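Local coordinates for hypothetical nigD-like protein (Bacteroides caccae, PDB 3QWN), which is of unproven function but probably acts as a NigD-like immunity protein, an antitoxin-type partner that protects its Bacteroides host, at residues Ser52-Ser57 and Leu78-Pro83; Asp98-Val103 and Met145-Asp150; Leu112-Asn117 and Ala162-Pro167. All blocks are in the same frame, centred on the assembly; numbering follows the deposited sequence.

Contact 1: Ser52-Ser57 and Leu78-Pro83; sequences SRRVMS and LVTPTP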
loop_
_atom_site.group_PDB
_atom_site.type_symbol
_atom_site.label_atom_id
_atom_site.label_comp_id
_atom_site.label_asym_id
_atom_site.label_seq_id
_atom_site.Cartn_x
_atom_site.Cartn_y
_atom_site.Cartn_z
ATOM N N SER A 52 -0.094 15.859 -3.890
ATOM C CA SER A 52 -0.007 14.939 -2.743
ATOM C C SER A 52 0.422 13.584 -3.218
ATOM O O SER A 52 -0.000 13.127 -4.288
ATOM C CB SER A 52 -1.339 14.806 -2.015
ATOM O OG SER A 52 -1.669 16.023 -1.374
ATOM N N ARG A 53 1.257 12.937 -2.433
ATOM C CA ARG A 53 1.722 11.582 -2.699
ATOM C C ARG A 53 1.668 10.754 -1.442
ATOM O O ARG A 53 2.015 11.241 -0.364
ATOM C CB ARG A 53 3.156 11.568 -3.270
ATOM C CG ARG A 53 3.278 12.280 -4.589
ATOM C CD ARG A 53 4.583 11.982 -5.285
ATOM N NE ARG A 53 4.518 10.722 -6.012
ATOM C CZ ARG A 53 4.073 10.591 -7.255
ATOM N NH1 ARG A 53 3.621 11.651 -7.924
ATOM N NH2 ARG A 53 4.069 9.402 -7.838
ATOM N N ARG A 54 1.198 9.504 -1.591
ATOM C CA ARG A 54 1.192 8.441 -0.588
ATOM C C ARG A 54 2.608 7.840 -0.663
ATOM O O ARG A 54 2.988 7.344 -1.727
ATOM C CB ARG A 54 0.073 7.435 -0.906
ATOM C CG ARG A 54 -0.065 6.227 0.025
ATOM C CD ARG A 54 -0.667 6.635 1.326
ATOM N NE ARG A 54 -0.937 5.520 2.237
ATOM C CZ ARG A 54 -1.331 5.693 3.496
ATOM N NH1 ARG A 54 -1.474 6.918 3.990
ATOM N NH2 ARG A 54 -1.554 4.647 4.281
ATOM N N VAL A 55 3.413 7.949 0.431
ATOM C CA VAL A 55 4.820 7.532 0.448
ATOM C C VAL A 55 5.190 6.839 1.771
ATOM O O VAL A 55 4.428 6.885 2.731
ATOM C CB VAL A 55 5.760 8.798 0.239
ATOM C CG1 VAL A 55 5.635 9.401 -1.161
ATOM C CG2 VAL A 55 5.529 9.867 1.313
HETATM N N MSE A 56 6.410 6.262 1.824
HETATM C CA MSE A 56 7.072 5.728 3.025
HETATM C C MSE A 56 8.036 6.823 3.558
HETATM O O MSE A 56 8.716 7.518 2.787
HETATM C CB MSE A 56 7.820 4.409 2.751
HETATM C CG MSE A 56 6.881 3.292 2.289
HETATM SE SE MSE A 56 5.391 2.969 3.543
HETATM C CE MSE A 56 6.431 2.410 5.091
ATOM N N SER A 57 8.075 7.009 4.867
ATOM C CA SER A 57 8.940 8.055 5.396
ATOM C C SER A 57 9.443 7.751 6.778
ATOM O O SER A 57 8.717 7.224 7.627
ATOM C CB SER A 57 8.179 9.387 5.434
ATOM O OG SER A 57 8.951 10.492 5.868
ATOM N N LEU A 78 5.894 4.134 -2.637
ATOM C CA LEU A 78 5.204 2.885 -2.360
ATOM C C LEU A 78 4.305 2.618 -3.563
ATOM O O LEU A 78 4.094 3.527 -4.393
ATOM C CB LEU A 78 4.456 2.874 -1.011
ATOM C CG LEU A 78 3.443 3.968 -0.674
ATOM C CD1 LEU A 78 2.161 3.785 -1.427
ATOM C CD2 LEU A 78 3.068 3.893 0.769
ATOM N N VAL A 79 3.807 1.377 -3.691
ATOM C CA VAL A 79 2.957 1.005 -4.830
ATOM C C VAL A 79 1.525 1.287 -4.419
ATOM O O VAL A 79 1.125 0.884 -3.327
ATOM C CB VAL A 79 3.185 -0.474 -5.266
ATOM C CG1 VAL A 79 2.481 -0.787 -6.570
ATOM C CG2 VAL A 79 4.674 -0.797 -5.387
ATOM N N THR A 80 0.761 1.989 -5.264
ATOM C CA THR A 80 -0.670 2.266 -5.053
ATOM C C THR A 80 -1.446 1.550 -6.167
ATOM O O THR A 80 -1.828 2.193 -7.146
ATOM C CB THR A 80 -1.005 3.773 -4.962
ATOM O OG1 THR A 80 -0.397 4.459 -6.055
ATOM C CG2 THR A 80 -0.601 4.396 -3.623
ATOM N N PRO A 81 -1.614 0.206 -6.094
ATOM C CA PRO A 81 -2.304 -0.481 -7.194
ATOM C C PRO A 81 -3.821 -0.338 -7.092
ATOM O O PRO A 81 -4.437 -0.609 -6.044
ATOM C CB PRO A 81 -1.852 -1.938 -7.054
ATOM C CG PRO A 81 -1.535 -2.114 -5.593
ATOM C CD PRO A 81 -1.216 -0.739 -5.022
ATOM N N THR A 82 -4.433 0.103 -8.205
ATOM C CA THR A 82 -5.883 0.222 -8.256
ATOM C C THR A 82 -6.433 -1.181 -8.558
ATOM O O THR A 82 -5.989 -1.792 -9.545
ATOM C CB THR A 82 -6.337 1.300 -9.264
ATOM O OG1 THR A 82 -5.794 2.563 -8.871
ATOM C CG2 THR A 82 -7.866 1.419 -9.335
ATOM N N PRO A 83 -7.357 -1.721 -7.714
ATOM C CA PRO A 83 -7.930 -3.046 -8.016
ATOM C C PRO A 83 -8.608 -3.051 -9.394
ATOM O O PRO A 83 -9.393 -2.152 -9.714
ATOM C CB PRO A 83 -8.947 -3.265 -6.878
ATOM C CG PRO A 83 -8.521 -2.339 -5.804
ATOM C CD PRO A 83 -7.975 -1.139 -6.504
HETATM O O HOH W 1 4.640 6.680 -3.731
#

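Contact 2: Asp98-Val103 and Met145-Asp150; sequences DPVDVV and MLLYHD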
loop_
_atom_site.group_PDB
_atom_site.type_symbol
_atom_site.label_atom_id
_atom_site.label_comp_id
_atom_site.label_asym_id
_atom_site.label_seq_id
_atom_site.Cartn_x
_atom_site.Cartn_y
_atom_site.Cartn_z
ATOM N N ASP A 98 4.154 -14.482 -8.319
ATOM C CA ASP A 98 5.432 -14.853 -7.708
ATOM C C ASP A 98 5.316 -14.681 -6.165
ATOM O O ASP A 98 4.649 -13.751 -5.710
ATOM C CB ASP A 98 6.592 -14.049 -8.318
ATOM C CG ASP A 98 6.906 -14.468 -9.735
ATOM O OD1 ASP A 98 6.974 -15.679 -9.986
ATOM O OD2 ASP A 98 7.118 -13.574 -10.588
ATOM N N PRO A 99 5.813 -15.663 -5.368
ATOM C CA PRO A 99 5.541 -15.647 -3.921
ATOM C C PRO A 99 6.106 -14.474 -3.163
ATOM O O PRO A 99 7.139 -13.910 -3.520
ATOM C CB PRO A 99 6.189 -16.945 -3.422
ATOM C CG PRO A 99 6.183 -17.821 -4.607
ATOM C CD PRO A 99 6.530 -16.901 -5.739
ATOM N N VAL A 100 5.381 -14.110 -2.101
ATOM C CA VAL A 100 5.700 -13.060 -1.139
ATOM C C VAL A 100 5.245 -13.554 0.233
ATOM O O VAL A 100 4.435 -14.490 0.325
ATOM C CB VAL A 100 5.073 -11.650 -1.460
ATOM C CG1 VAL A 100 5.403 -11.150 -2.859
ATOM C CG2 VAL A 100 3.563 -11.602 -1.186
ATOM N N ASP A 101 5.726 -12.889 1.295
ATOM C CA ASP A 101 5.228 -13.072 2.646
ATOM C C ASP A 101 4.547 -11.772 3.053
ATOM O O ASP A 101 4.985 -10.693 2.645
ATOM C CB ASP A 101 6.349 -13.442 3.639
ATOM C CG ASP A 101 6.974 -14.810 3.442
ATOM O OD1 ASP A 101 6.286 -15.718 2.900
ATOM O OD2 ASP A 101 8.130 -14.984 3.841
ATOM N N VAL A 102 3.468 -11.863 3.819
ATOM C CA VAL A 102 2.831 -10.666 4.351
ATOM C C VAL A 102 3.430 -10.460 5.757
ATOM O O VAL A 102 3.330 -11.355 6.593
ATOM C CB VAL A 102 1.288 -10.719 4.346
ATOM C CG1 VAL A 102 0.698 -9.529 5.114
ATOM C CG2 VAL A 102 0.745 -10.782 2.912
ATOM N N VAL A 103 4.108 -9.323 5.987
ATOM C CA VAL A 103 4.697 -8.986 7.295
ATOM C C VAL A 103 3.609 -8.373 8.195
ATOM O O VAL A 103 3.492 -8.742 9.344
ATOM C CB VAL A 103 5.901 -8.011 7.113
ATOM C CG1 VAL A 103 6.443 -7.543 8.463
ATOM C CG2 VAL A 103 6.996 -8.670 6.292
HETATM N N MSE A 145 -9.840 -9.788 -3.480
HETATM C CA MSE A 145 -8.581 -9.249 -3.987
HETATM C C MSE A 145 -7.514 -10.312 -4.021
HETATM O O MSE A 145 -7.327 -11.036 -3.051
HETATM C CB MSE A 145 -8.107 -8.078 -3.134
HETATM C CG MSE A 145 -9.013 -6.879 -3.187
HETATM SE SE MSE A 145 -8.158 -5.384 -2.337
HETATM C CE MSE A 145 -9.650 -4.133 -2.412
ATOM N N LEU A 146 -6.838 -10.432 -5.146
ATOM C CA LEU A 146 -5.733 -11.365 -5.311
ATOM C C LEU A 146 -4.516 -10.565 -5.681
ATOM O O LEU A 146 -4.584 -9.752 -6.602
ATOM C CB LEU A 146 -6.029 -12.445 -6.368
ATOM C CG LEU A 146 -4.874 -13.394 -6.769
ATOM C CD1 LEU A 146 -4.337 -14.215 -5.554
ATOM C CD2 LEU A 146 -5.329 -14.330 -7.877
ATOM N N LEU A 147 -3.408 -10.770 -4.945
ATOM C CA LEU A 147 -2.182 -10.067 -5.243
ATOM C C LEU A 147 -1.577 -10.566 -6.564
ATOM O O LEU A 147 -1.407 -11.777 -6.769
ATOM C CB LEU A 147 -1.143 -10.197 -4.105
ATOM C CG LEU A 147 0.154 -9.409 -4.308
ATOM C CD1 LEU A 147 -0.058 -7.922 -4.119
ATOM C CD2 LEU A 147 1.240 -9.923 -3.436
ATOM N N TYR A 148 -1.262 -9.608 -7.438
ATOM C CA TYR A 148 -0.520 -9.821 -8.654
ATOM C C TYR A 148 0.931 -9.442 -8.339
ATOM O O TYR A 148 1.184 -8.342 -7.823
ATOM C CB TYR A 148 -1.099 -8.978 -9.805
ATOM C CG TYR A 148 -0.248 -8.958 -11.059
ATOM C CD1 TYR A 148 0.879 -8.141 -11.149
ATOM C CD2 TYR A 148 -0.609 -9.694 -12.183
ATOM C CE1 TYR A 148 1.678 -8.132 -12.291
ATOM C CE2 TYR A 148 0.154 -9.652 -13.349
ATOM C CZ TYR A 148 1.301 -8.873 -13.396
ATOM O OH TYR A 148 2.068 -8.818 -14.535
ATOM N N HIS A 149 1.873 -10.343 -8.625
ATOM C CA HIS A 149 3.281 -10.054 -8.425
ATOM C C HIS A 149 4.086 -10.703 -9.530
ATOM O O HIS A 149 4.127 -11.930 -9.634
ATOM C CB HIS A 149 3.799 -10.468 -7.019
ATOM C CG HIS A 149 5.295 -10.348 -6.867
ATOM N ND1 HIS A 149 6.029 -11.315 -6.209
ATOM C CD2 HIS A 149 6.153 -9.407 -7.356
ATOM C CE1 HIS A 149 7.296 -10.920 -6.285
ATOM N NE2 HIS A 149 7.417 -9.784 -6.977
ATOM N N ASP A 150 4.728 -9.864 -10.351
ATOM C CA ASP A 150 5.616 -10.286 -11.426
ATOM C C ASP A 150 7.040 -9.910 -11.034
ATOM O O ASP A 150 7.360 -8.725 -10.964
ATOM C CB ASP A 150 5.201 -9.639 -12.754
ATOM C CG ASP A 150 5.937 -10.104 -14.003
ATOM O OD1 ASP A 150 6.657 -11.137 -13.930
ATOM O OD2 ASP A 150 5.775 -9.447 -15.059
#

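Contact 3: Leu112-Asn117 and Ala162-Pro167; sequences LNMILN and AYLSVP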
loop_
_atom_site.group_PDB
_atom_site.type_symbol
_atom_site.label_atom_id
_atom_site.label_comp_id
_atom_site.label_asym_id
_atom_site.label_seq_id
_atom_site.Cartn_x
_atom_site.Cartn_y
_atom_site.Cartn_z
ATOM N N LEU A 112 -5.932 -0.161 1.900
ATOM C CA LEU A 112 -5.596 -1.462 2.447
ATOM C C LEU A 112 -4.050 -1.482 2.406
ATOM O O LEU A 112 -3.478 -1.608 1.330
ATOM C CB LEU A 112 -6.261 -2.638 1.690
ATOM C CG LEU A 112 -5.788 -4.048 2.122
ATOM C CD1 LEU A 112 -6.344 -4.438 3.496
ATOM C CD2 LEU A 112 -6.101 -5.104 1.058
ATOM N N ASN A 113 -3.384 -1.234 3.556
ATOM C CA ASN A 113 -1.920 -1.149 3.622
ATOM C C ASN A 113 -1.284 -2.480 3.952
ATOM O O ASN A 113 -1.864 -3.285 4.662
ATOM C CB ASN A 113 -1.461 -0.101 4.638
ATOM C CG ASN A 113 -2.296 1.131 4.577
ATOM O OD1 ASN A 113 -2.152 1.917 3.690
ATOM N ND2 ASN A 113 -3.312 1.224 5.399
HETATM N N MSE A 114 -0.119 -2.718 3.393
HETATM C CA MSE A 114 0.593 -3.944 3.650
HETATM C C MSE A 114 2.056 -3.768 3.425
HETATM O O MSE A 114 2.485 -3.001 2.549
HETATM C CB MSE A 114 0.064 -5.159 2.837
HETATM C CG MSE A 114 0.372 -5.147 1.344
HETATM SE SE MSE A 114 -0.732 -6.506 0.398
HETATM C CE MSE A 114 -2.458 -5.611 0.571
ATOM N N ILE A 115 2.811 -4.505 4.256
ATOM C CA ILE A 115 4.254 -4.651 4.202
ATOM C C ILE A 115 4.494 -6.084 3.761
ATOM O O ILE A 115 4.027 -7.026 4.412
ATOM C CB ILE A 115 4.940 -4.321 5.537
ATOM C CG1 ILE A 115 4.583 -2.898 6.015
ATOM C CG2 ILE A 115 6.440 -4.527 5.404
ATOM C CD1 ILE A 115 5.116 -2.550 7.435
ATOM N N LEU A 116 5.183 -6.245 2.636
ATOM C CA LEU A 116 5.506 -7.562 2.112
ATOM C C LEU A 116 6.972 -7.858 2.275
ATOM O O LEU A 116 7.788 -6.942 2.315
ATOM C CB LEU A 116 5.136 -7.669 0.615
ATOM C CG LEU A 116 3.713 -7.294 0.186
ATOM C CD1 LEU A 116 3.579 -7.386 -1.322
ATOM C CD2 LEU A 116 2.654 -8.178 0.882
ATOM N N ASN A 117 7.314 -9.138 2.365
ATOM C CA ASN A 117 8.703 -9.562 2.329
ATOM C C ASN A 117 8.883 -10.371 1.063
ATOM O O ASN A 117 8.107 -11.294 0.773
ATOM C CB ASN A 117 9.197 -10.327 3.568
ATOM C CG ASN A 117 10.699 -10.487 3.519
ATOM O OD1 ASN A 117 11.465 -9.516 3.678
ATOM N ND2 ASN A 117 11.149 -11.683 3.138
ATOM N N ALA A 162 8.532 -4.635 0.563
ATOM C CA ALA A 162 7.752 -3.879 -0.411
ATOM C C ALA A 162 6.555 -3.314 0.319
ATOM O O ALA A 162 6.064 -3.915 1.270
ATOM C CB ALA A 162 7.349 -4.736 -1.582
ATOM N N TYR A 163 6.131 -2.132 -0.088
ATOM C CA TYR A 163 5.050 -1.424 0.569
ATOM C C TYR A 163 3.944 -1.130 -0.421
ATOM O O TYR A 163 4.198 -0.522 -1.445
ATOM C CB TYR A 163 5.602 -0.123 1.195
ATOM C CG TYR A 163 6.767 -0.380 2.126
ATOM C CD1 TYR A 163 6.559 -0.755 3.454
ATOM C CD2 TYR A 163 8.085 -0.273 1.675
ATOM C CE1 TYR A 163 7.638 -0.989 4.320
ATOM C CE2 TYR A 163 9.169 -0.520 2.529
ATOM C CZ TYR A 163 8.942 -0.848 3.853
ATOM O OH TYR A 163 10.023 -1.050 4.684
ATOM N N LEU A 164 2.718 -1.571 -0.107
ATOM C CA LEU A 164 1.532 -1.352 -0.930
ATOM C C LEU A 164 0.436 -0.613 -0.148
ATOM O O LEU A 164 0.210 -0.900 1.013
ATOM C CB LEU A 164 0.972 -2.709 -1.431
ATOM C CG LEU A 164 1.546 -3.284 -2.730
ATOM C CD1 LEU A 164 2.981 -3.807 -2.549
ATOM C CD2 LEU A 164 0.691 -4.387 -3.219
ATOM N N SER A 165 -0.257 0.314 -0.799
ATOM C CA SER A 165 -1.403 1.028 -0.247
ATOM C C SER A 165 -2.463 0.938 -1.306
ATOM O O SER A 165 -2.355 1.613 -2.333
ATOM C CB SER A 165 -1.054 2.472 0.103
ATOM O OG SER A 165 -0.759 2.645 1.478
ATOM N N VAL A 166 -3.386 -0.017 -1.153
ATOM C CA VAL A 166 -4.449 -0.251 -2.121
ATOM C C VAL A 166 -5.580 0.776 -1.893
ATOM O O VAL A 166 -6.253 0.687 -0.855
ATOM C CB VAL A 166 -4.997 -1.711 -2.068
ATOM C CG1 VAL A 166 -5.982 -1.954 -3.199
ATOM C CG2 VAL A 166 -3.872 -2.737 -2.109
ATOM N N PRO A 167 -5.838 1.719 -2.850
ATOM C CA PRO A 167 -6.954 2.686 -2.665
ATOM C C PRO A 167 -8.329 2.020 -2.641
ATOM O O PRO A 167 -8.600 1.158 -3.469
ATOM C CB PRO A 167 -6.817 3.624 -3.872
ATOM C CG PRO A 167 -6.072 2.829 -4.891
ATOM C CD PRO A 167 -5.129 1.948 -4.128
#

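Contact 1: Ser52-Ser57 and Leu78-Pro83
Leu78 is wedged against strand 52-63 where the chain leaves strand 68-77, and it carries most of the meeting between the two segments. Its CG takes the crowded position between backbone N and carbonyl carbon (chi1 54°), and chi2 near 75° then turns the two methyls to different neighbours. CD1 rests on the aliphatic stem of Arg54, 3.6 Å from Arg54 CG, with the two side chains crossing obliquely. CD2 turns to the other neighbour and lies 3.7 Å from the selenium SE of Met56, a selenomethionine whose chain, bent at chi2 and chi3, crosses Leu78 at about a right angle. Between them the leucine branch point presses on the strand backbone, Leu78 CG standing 3.6 Å from Arg54 O. Phe14 of strand 13-19 and Tyr163 of strand 158-167 close round this tight patch. The packing slackens toward exposed Thr80, whose methyl CG2 only grazes the arginine stem, 4.1 Å from Arg54 CG. No direct hydrogen bond joins the segments; water 1 bridges them instead, donating to Arg54 O at 2.7 Å and accepting from Leu78 N at 3.0 Å. Past its bend at chi2 (74°), Arg54 carries its guanidinium to Asp31, in a salt bridge through NH1. Arg54 is thus apolar along its stem and polar at its tip, so the junction between the OB-type N-terminal domain and the linker into the C-terminal sandwich joins apolar packing to a buried charge, which its acidic partner probably helps to keep ionised.

Contact 2: Asp98-Val103 and Met145-Asp150
His149 ND1 makes one short hydrogen bond across the contact, donated to Asp98 O at 2.8 Å (N-H...O 154°). The acceptor lies near the plane of the imidazole, but the nitrogen sits well above the plane of the Asp98 carbonyl, so the bond does not follow a lone pair. At its far corner the ring is hydrogen-bonded through NE2 to His126, and Phe128 stacks on it; together these fix its rotation. A backbone bond runs the opposite way, Asp98 N donating to His149 O at 2.9 Å (162°), in the plane of that carbonyl. These two bonds to one residue pin the loop before strand 101-108 to the end of strand 142-150, in the C-terminal beta sandwich; the chain turns its corner only at Val103, beyond them. Farther along, Val100 divides its methyls between two neighbours. CG1 crosses obliquely to the imidazole, 3.4 Å from His149 ND1, while CG2 meets Leu147 CD2 tip to tip at 3.6 Å; Leu147, its CG anti to the backbone N (chi1 -176°), reaches toward the valine. Beside the backbone bond two carboxylates come near each other, Asp98 OD2 lying 4.2 Å from Asp150 OD1. Their like charges are probably eased by backbone N-H groups, Asp98 OD2 accepting from Ala151 N and Asp150 OD1 from Asn152 N.

Contact 3: Leu112-Asn117 and Ala162-Pro167
Six backbone hydrogen bonds join strand segments 112-117 and 162-167, whose axes approach to 4.6 Å and run antiparallel, at 168°. They come in reciprocal couples at the hydrogen-bonded pairs Leu112-Val166, Met114-Leu164 and Leu116-Ala162; the straightest is Leu116 N to Ala162 O, 2.8 Å long with an N-H...O angle of 178°. At the intervening non-hydrogen-bonded pairs, CA-H groups help: Asn113 CA lies 3.4 Å from Leu164 O and Ile115 CA 3.5 Å from Ala162 O.

One polar side-chain bond is added, Ser165 OG donating to Asn113 OD1 at 2.7 Å in the plane of the amide carbonyl. The adjacent NE and NH2 of Arg54, on one edge of its guanidinium, meet the serine and amide oxygens side by side.

Apolar contacts fall on both faces. On the face of Leu112, Met114 and Leu116, the stem of selenomethionine Met114 lies alongside Leu164, its CG 3.7 Å from Leu164 CB, and Leu116 CD1 crosses obliquely to meet Leu164 CD1 at 3.8 Å. Phe128 and Ile130 of strand 127-133 cover the Ala162, Leu164 and Val166 side chains there. On the Asn113 and Ile115 face, Ile115 runs beside Tyr163, its CG1 3.9 Å from Tyr163 CD1, with Phe14 of the N-terminal domain packing over Ile115, Asn113 and Ser165. An antiparallel strand pair with one apolar face turned to the opposing sheet is characteristic of a beta sandwich, here the C-terminal NigD-like domain.

How the contacts relate
Contact 3 lies nearest the middle of the chain and is almost wholly buried; contact 1 is buried too but opens toward exposed Thr80, and contact 2 sits farther out, with two carboxylates close together. Contacts 2 and 3 both involve the three-stranded sheet, Asp101 and Val103 pairing with strand 111-120 through their backbones, while Leu147 packs on Leu164 between sheets. Contact 1 sets the 78-83 loop against a strand of the N-terminal domain, and that loop probably hydrogen-bonds to the edge of strand 158-167 through Val79 O and Ser165 N. Chemistry varies accordingly, from regular strand pairing in contact 3, through apolar and water-bridged packing in contact 1, to a histidine-to-carbonyl bond beside a backbone bond in contact 2.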